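Side-chain contact in cytochrome C-type biogenesis protein ccmF (Thermus thermophilus, PDB 6ZMQ), which binds heme b in the membrane and, as a cytochrome c heme lyase, probably takes part in handling and attaching heme during cytochrome c maturation: residues T337-G340 with L341-S345. Numbering follows the deposited sequence.
Sequences TGLG and LGLLS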
loop_
_atom_site.group_PDB
_atom_site.type_symbol
_atom_site.label_atom_id
_atom_site.label_comp_id
_atom_site.label_asym_id
_atom_site.label_seq_id
_atom_site.Cartn_x
_atom_site.Cartn_y
_atom_site.Cartn_z
ATOM N N THR A 337 -17.559 -8.271 3.445
ATOM C CA THR A 337 -17.802 -8.901 2.141
ATOM C C THR A 337 -19.230 -9.419 1.992
ATOM O O THR A 337 -19.846 -9.230 0.929
ATOM C CB THR A 337 -16.807 -10.043 1.870
ATOM O OG1 THR A 337 -16.509 -10.753 3.078
ATOM C CG2 THR A 337 -15.554 -9.573 1.157
ATOM N N GLY A 338 -19.782 -10.031 3.054
ATOM C CA GLY A 338 -21.130 -10.563 2.982
ATOM C C GLY A 338 -22.179 -9.479 2.855
ATOM O O GLY A 338 -23.130 -9.619 2.091
ATOM N N LEU A 339 -21.977 -8.355 3.552
ATOM C CA LEU A 339 -22.933 -7.252 3.508
ATOM C C LEU A 339 -22.954 -6.568 2.143
ATOM O O LEU A 339 -24.037 -6.404 1.550
ATOM C CB LEU A 339 -22.599 -6.254 4.616
ATOM C CG LEU A 339 -23.113 -4.820 4.522
ATOM C CD1 LEU A 339 -24.620 -4.804 4.715
ATOM C CD2 LEU A 339 -22.418 -3.913 5.534
ATOM N N GLY A 340 -21.771 -6.207 1.619
ATOM C CA GLY A 340 -21.720 -5.536 0.324
ATOM C C GLY A 340 -22.178 -6.412 -0.831
ATOM O O GLY A 340 -22.981 -5.989 -1.675
ATOM N N LEU A 341 -21.726 -7.670 -0.859
ATOM C CA LEU A 341 -22.139 -8.527 -1.963
ATOM C C LEU A 341 -23.539 -9.099 -1.770
ATOM O O LEU A 341 -24.173 -9.465 -2.759
ATOM C CB LEU A 341 -21.086 -9.618 -2.181
ATOM C CG LEU A 341 -19.678 -9.064 -2.471
ATOM C CD1 LEU A 341 -18.744 -10.152 -2.944
ATOM C CD2 LEU A 341 -19.699 -7.938 -3.520
ATOM N N GLY A 342 -24.074 -9.094 -0.545
ATOM C CA GLY A 342 -25.480 -9.419 -0.367
ATOM C C GLY A 342 -26.397 -8.331 -0.889
ATOM O O GLY A 342 -27.393 -8.615 -1.572
ATOM N N LEU A 343 -26.072 -7.064 -0.589
ATOM C CA LEU A 343 -26.891 -5.991 -1.146
ATOM C C LEU A 343 -26.669 -5.793 -2.645
ATOM O O LEU A 343 -27.562 -5.261 -3.314
ATOM C CB LEU A 343 -26.668 -4.672 -0.404
ATOM C CG LEU A 343 -26.963 -4.571 1.094
ATOM C CD1 LEU A 343 -26.808 -3.130 1.541
ATOM C CD2 LEU A 343 -28.366 -5.074 1.418
ATOM N N LEU A 344 -25.527 -6.228 -3.199
ATOM C CA LEU A 344 -25.423 -6.272 -4.661
ATOM C C LEU A 344 -26.181 -7.461 -5.246
ATOM O O LEU A 344 -26.709 -7.377 -6.361
ATOM C CB LEU A 344 -23.952 -6.239 -5.102
ATOM C CG LEU A 344 -23.590 -6.320 -6.592
ATOM C CD1 LEU A 344 -22.774 -5.143 -7.037
ATOM C CD2 LEU A 344 -22.796 -7.579 -6.815
ATOM N N SER A 345 -26.257 -8.569 -4.506
ATOM C CA SER A 345 -27.049 -9.714 -4.937
ATOM C C SER A 345 -28.537 -9.385 -5.005
ATOM O O SER A 345 -29.247 -9.894 -5.880
ATOM C CB SER A 345 -26.812 -10.889 -3.995
ATOM O OG SER A 345 -27.990 -11.663 -3.874
#
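The flat groups here are the peptide units that carry the carbonyls of Thr-337 to Gly-340, each met at its oxygen by an amide N-H one turn on, that of Leu-341 to Leu-344 in order. Leu-341 N binds Thr-337 O at 3.0 Å, and Leu-343 N binds Leu-339 O at the same 3.0 Å. Gly-342 N sits above the plane of the Gly-338 carbonyl, 36° out of it, and its 2.8 Å bond to Gly-338 O is more bent than these two. Leu-344 N completes the set on Gly-340 O.

Leucine side chains lie alongside the same oxygens. Leu-341 turns CG beside its own backbone N (chi1 -58°), which brings CG to 3.4 Å from Thr-337 O. Leu-343 repeats this posture, with CG 3.5 Å from Leu-339 O. Between 337-340 and 341-345 the one apolar side-chain touch is between methyls, Leu-339 CD1 to Leu-343 CD1 at 4.2 Å. Leu-344 approaches Gly-340 O through CB, at 3.6 Å, and its side chain also packs on Phe-292 and Met-211. Thr-337 OG1 turns back along the helix to bond Phe-333 O.

Leu-339 and Leu-343 pack on helix 185-213, and Leu-339 also touches a bound phosphatidylethanolamine; Thr-337 and Leu-341 face helix 288-307. The i to i+4 bonding is that of a regular alpha helix, here the C-terminal turns of helix 325-345, predicted to cross the membrane.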